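Local structure of cysteine synthase (Helicobacter pylori, 6AHI) at residues Ala177-Ser181 with Gly223-Glu227; Pro218-Glu222 with Ile244-Phe250. The protein uses pyridoxal 5'-phosphate to make L-cysteine and acetate from O-acetyl-L-serine and hydrogen sulfide, and also has cystathionine beta-synthase activity. All blocks are in the same frame, centred on the assembly; numbering follows the deposited sequence.

Contact 1. Residues Ala177-Ser181 with Gly223-Glu227; sequences AGIGS and GIGVE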
loop_
_atom_site.group_PDB
_atom_site.type_symbol
_atom_site.label_atom_id
_atom_site.label_comp_id
_atom_site.label_asym_id
_atom_site.label_seq_id
_atom_site.Cartn_x
_atom_site.Cartn_y
_atom_site.Cartn_z
ATOM N N ALA A 177 5.414 5.549 -20.848
ATOM C CA ALA A 177 5.954 5.273 -19.520
ATOM C C ALA A 177 7.023 6.305 -19.149
ATOM O O ALA A 177 7.772 6.769 -20.028
ATOM C CB ALA A 177 6.526 3.873 -19.460
ATOM N N GLY A 178 7.046 6.660 -17.868
ATOM C CA GLY A 178 8.058 7.531 -17.291
ATOM C C GLY A 178 9.446 6.898 -17.354
ATOM O O GLY A 178 9.600 5.671 -17.254
ATOM N N ILE A 179 10.450 7.768 -17.517
ATOM C CA ILE A 179 11.858 7.392 -17.590
ATOM C C ILE A 179 12.594 8.073 -16.440
ATOM O O ILE A 179 12.553 9.313 -16.330
ATOM C CB ILE A 179 12.469 7.791 -18.938
ATOM C CG1 ILE A 179 11.882 6.964 -20.078
ATOM C CG2 ILE A 179 14.003 7.716 -18.894
ATOM C CD1 ILE A 179 11.990 7.639 -21.403
ATOM N N GLY A 180 13.202 7.233 -15.592
ATOM C CA GLY A 180 14.239 7.607 -14.642
ATOM C C GLY A 180 15.577 7.075 -15.117
ATOM O O GLY A 180 16.271 7.750 -15.830
ATOM N N SER A 181 15.888 5.828 -14.756
ATOM C CA SER A 181 17.034 5.103 -15.327
ATOM C C SER A 181 16.715 4.738 -16.783
ATOM O O SER A 181 17.580 4.589 -17.582
ATOM C CB SER A 181 17.317 3.862 -14.538
ATOM O OG SER A 181 16.196 2.984 -14.605
ATOM N N GLY A 223 11.049 10.647 -9.299
ATOM C CA GLY A 223 11.259 9.303 -9.798
ATOM C C GLY A 223 11.613 9.270 -11.275
ATOM O O GLY A 223 12.240 8.335 -11.717
ATOM N N ILE A 224 11.221 10.306 -12.026
ATOM C CA ILE A 224 11.493 10.369 -13.446
ATOM C C ILE A 224 12.284 11.648 -13.721
ATOM O O ILE A 224 12.266 12.566 -12.937
ATOM C CB ILE A 224 10.204 10.299 -14.306
ATOM C CG1 ILE A 224 9.249 11.451 -13.991
ATOM C CG2 ILE A 224 9.517 8.950 -14.160
ATOM C CD1 ILE A 224 8.147 11.629 -14.999
ATOM N N GLY A 225 12.933 11.684 -14.878
ATOM C CA GLY A 225 13.779 12.786 -15.286
ATOM C C GLY A 225 15.195 12.312 -15.464
ATOM O O GLY A 225 15.685 11.495 -14.662
ATOM N N VAL A 226 15.823 12.798 -16.538
ATOM C CA VAL A 226 17.201 12.508 -16.837
ATOM C C VAL A 226 17.919 13.830 -17.135
ATOM O O VAL A 226 17.337 14.808 -17.662
ATOM C CB VAL A 226 17.332 11.530 -18.020
ATOM C CG1 VAL A 226 16.442 10.320 -17.837
ATOM C CG2 VAL A 226 17.034 12.204 -19.337
ATOM N N GLU A 227 19.205 13.829 -16.815
ATOM C CA GLU A 227 20.108 14.950 -17.121
ATOM C C GLU A 227 21.015 14.609 -18.318
ATOM O O GLU A 227 21.818 15.459 -18.731
ATOM C CB GLU A 227 20.937 15.312 -15.889
ATOM C CG GLU A 227 20.082 15.591 -14.663
ATOM C CD GLU A 227 20.801 16.214 -13.473
ATOM O OE1 GLU A 227 21.524 17.218 -13.675
ATOM O OE2 GLU A 227 20.633 15.694 -12.338
#
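Where strand 174-178 runs out, the chain meets the loop Gly223-Glu227 through one hydrogen bond, Gly225 N to Ile179 O at 2.8 Å and nearly straight. Ile224 is in the p rotamer (chi1 60°), with CG2 lying 3.7 Å from Gly178 CA; a CB on residue 178 would collide with that methyl. Ile179, rotamer m, has its CA-CB bond directed away from the loop, yet its CG2 branch still reaches Val226 CG1 at 3.7 Å. Val226, also m, brings the same CG1 to 3.3 Å from Gly180 O. At Gly180 the chain turns, with CA 3.6 Å from Gly223 O, again leaving no room for a CB. The CA-CB bond of Ser181 points away from the loop, and in the p rotamer its OG hydrogen-bonds to OP1 of the cofactor-modified lysine at position 46 and to Gly183 N, while Gly180 N binds OP3. This is the glycine-rich, phosphate-binding turn between a strand and helix 183-195, typical of the PLP site in the cysteine synthase family.

Contact 2. Residues Pro218-Glu222 with Ile244-Phe250; sequences PHEIE and ISDEEGF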
loop_
_atom_site.group_PDB
_atom_site.type_symbol
_atom_site.label_atom_id
_atom_site.label_comp_id
_atom_site.label_asym_id
_atom_site.label_seq_id
_atom_site.Cartn_x
_atom_site.Cartn_y
_atom_site.Cartn_z
ATOM N N PRO A 218 15.923 21.530 -11.980
ATOM C CA PRO A 218 15.185 20.739 -10.999
ATOM C C PRO A 218 13.675 20.689 -11.297
ATOM O O PRO A 218 13.126 21.466 -12.073
ATOM C CB PRO A 218 15.509 21.429 -9.663
ATOM C CG PRO A 218 15.872 22.848 -10.041
ATOM C CD PRO A 218 16.486 22.773 -11.427
ATOM N N HIS A 219 13.012 19.723 -10.679
ATOM C CA HIS A 219 11.607 19.437 -10.902
ATOM C C HIS A 219 11.072 18.786 -9.626
ATOM O O HIS A 219 11.774 17.997 -9.024
ATOM C CB HIS A 219 11.432 18.538 -12.145
ATOM C CG HIS A 219 12.304 17.320 -12.153
ATOM N ND1 HIS A 219 11.968 16.160 -11.474
ATOM C CD2 HIS A 219 13.506 17.085 -12.736
ATOM C CE1 HIS A 219 12.934 15.273 -11.623
ATOM N NE2 HIS A 219 13.884 15.814 -12.394
ATOM N N GLU A 220 9.847 19.132 -9.220
ATOM C CA GLU A 220 9.238 18.511 -8.030
ATOM C C GLU A 220 8.772 17.078 -8.336
ATOM O O GLU A 220 8.730 16.255 -7.419
ATOM C CB GLU A 220 8.060 19.316 -7.472
ATOM C CG GLU A 220 7.707 18.879 -6.045
ATOM C CD GLU A 220 6.599 19.597 -5.279
ATOM O OE1 GLU A 220 5.477 19.766 -5.833
ATOM O OE2 GLU A 220 6.848 19.948 -4.098
ATOM N N ILE A 221 8.397 16.766 -9.585
ATOM C CA ILE A 221 8.011 15.356 -9.891
ATOM C C ILE A 221 9.180 14.459 -9.471
ATOM O O ILE A 221 10.317 14.764 -9.791
ATOM C CB ILE A 221 7.635 15.147 -11.372
ATOM C CG1 ILE A 221 6.340 15.884 -11.723
ATOM C CG2 ILE A 221 7.518 13.656 -11.706
ATOM C CD1 ILE A 221 6.111 16.108 -13.206
ATOM N N GLU A 222 8.864 13.357 -8.783
ATOM C CA GLU A 222 9.852 12.462 -8.215
ATOM C C GLU A 222 9.854 11.100 -8.911
ATOM O O GLU A 222 8.809 10.446 -9.041
ATOM C CB GLU A 222 9.533 12.237 -6.738
ATOM C CG GLU A 222 9.577 13.507 -5.912
ATOM C CD GLU A 222 10.189 13.388 -4.531
ATOM O OE1 GLU A 222 10.901 12.398 -4.270
ATOM O OE2 GLU A 222 9.944 14.292 -3.721
ATOM N N ILE A 244 6.384 16.859 -19.181
ATOM C CA ILE A 244 5.254 17.231 -18.320
ATOM C C ILE A 244 5.743 18.220 -17.266
ATOM O O ILE A 244 6.692 17.962 -16.546
ATOM C CB ILE A 244 4.649 15.972 -17.679
ATOM C CG1 ILE A 244 4.237 14.951 -18.740
ATOM C CG2 ILE A 244 3.501 16.331 -16.761
ATOM C CD1 ILE A 244 3.234 15.458 -19.736
ATOM N N SER A 245 5.072 19.365 -17.193
ATOM C CA SER A 245 5.354 20.346 -16.138
ATOM C C SER A 245 4.953 19.773 -14.776
ATOM O O SER A 245 4.093 18.894 -14.685
ATOM C CB SER A 245 4.642 21.623 -16.420
ATOM O OG SER A 245 3.241 21.461 -16.309
ATOM N N ASP A 246 5.596 20.272 -13.720
ATOM C CA ASP A 246 5.243 19.917 -12.379
ATOM C C ASP A 246 3.781 20.278 -12.130
ATOM O O ASP A 246 3.073 19.498 -11.513
ATOM C CB ASP A 246 6.138 20.620 -11.352
ATOM C CG ASP A 246 7.534 20.031 -11.269
ATOM O OD1 ASP A 246 7.681 18.846 -11.639
ATOM O OD2 ASP A 246 8.467 20.762 -10.836
ATOM N N GLU A 247 3.345 21.456 -12.588
ATOM C CA GLU A 247 1.961 21.877 -12.367
ATOM C C GLU A 247 0.989 20.823 -12.931
ATOM O O GLU A 247 0.032 20.443 -12.290
ATOM C CB GLU A 247 1.667 23.238 -13.000
ATOM C CG GLU A 247 0.532 23.974 -12.306
ATOM C CD GLU A 247 0.843 24.612 -10.953
ATOM O OE1 GLU A 247 1.997 24.521 -10.448
ATOM O OE2 GLU A 247 -0.078 25.236 -10.393
ATOM N N GLU A 248 1.240 20.368 -14.152
ATOM C CA GLU A 248 0.333 19.432 -14.816
ATOM C C GLU A 248 0.414 18.040 -14.160
ATOM O O GLU A 248 -0.603 17.393 -13.954
ATOM C CB GLU A 248 0.627 19.388 -16.310
ATOM C CG GLU A 248 -0.572 18.957 -17.128
ATOM C CD GLU A 248 -0.417 19.079 -18.636
ATOM O OE1 GLU A 248 0.723 18.911 -19.131
ATOM O OE2 GLU A 248 -1.444 19.314 -19.321
ATOM N N GLY A 249 1.622 17.583 -13.844
ATOM C CA GLY A 249 1.837 16.269 -13.252
ATOM C C GLY A 249 1.208 16.152 -11.868
ATOM O O GLY A 249 0.557 15.169 -11.560
ATOM N N PHE A 250 1.376 17.175 -11.031
ATOM C CA PHE A 250 0.792 17.170 -9.710
ATOM C C PHE A 250 -0.739 17.326 -9.813
ATOM O O PHE A 250 -1.470 16.741 -9.028
ATOM C CB PHE A 250 1.468 18.207 -8.795
ATOM C CG PHE A 250 2.727 17.694 -8.142
ATOM C CD1 PHE A 250 2.665 16.929 -6.981
ATOM C CD2 PHE A 250 3.973 17.895 -8.727
ATOM C CE1 PHE A 250 3.816 16.415 -6.392
ATOM C CE2 PHE A 250 5.127 17.399 -8.127
ATOM C CZ PHE A 250 5.054 16.670 -6.955
#
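Ile244, the last residue of strand 240-244, meets the loop Pro218-Glu222 lightly: its CG2 is 4.4 Å from Ile221 CD1, and its O is 3.9 Å from the same methyl. Ser245 is the N-cap of helix 246-260, its OG accepting from Glu248 N at 3.1 Å, while its O sits 3.7 Å from Ile221 CD1. Asp246, in the first turn, makes the main polar link. Asp246 OD2 accepts from Glu220 N at 2.7 Å and Asp246 OD1 from Ile221 N at 3.0 Å, so both oxygens tie the 220-221 backbone to the helix start. The loop is also braced from within, since His219 ND1 donates to Ile221 O at 2.7 Å. Gly249 CA is 4.3 Å from Ile221 CD1, and a CB here would clash with that methyl. One turn beyond Asp246, Phe250 brings CE2 to 4.1 Å from Ile221 CG1, with Ile221 N near the ring edge and Glu220 OE1 over one face. Around this contact, Ile221 also packs on Pro206 of strand 200-206 and on Ser266 of helix 266-281, Ile244 makes backbone hydrogen bonds to Glu205 of adjacent strand 200-206 and Glu207 just beyond it, and Glu248 forms a salt bridge to Lys277 of helix 266-281.

Both contacts use the long connection between strands 200-206 and 240-244, whose Pro218-Glu222 and Gly223-Glu227 parts follow one another directly. Contact 1 is nearer the middle of the chain and beside the cofactor phosphate; contact 2, about 12 Å away between centres, lies at the edge strand of the six-stranded sheet and includes the exposed Glu220. Their chemistry differs accordingly: glycines, one backbone hydrogen bond and aliphatic packing in contact 1, a carboxylate on backbone amides plus an aromatic ring in contact 2. His219 joins them, its CE1 packing 3.1 Å from Ile224 O. Ile224 and Ile221 both reach helix 266-281, near Ser267, which by similarity binds the cofactor.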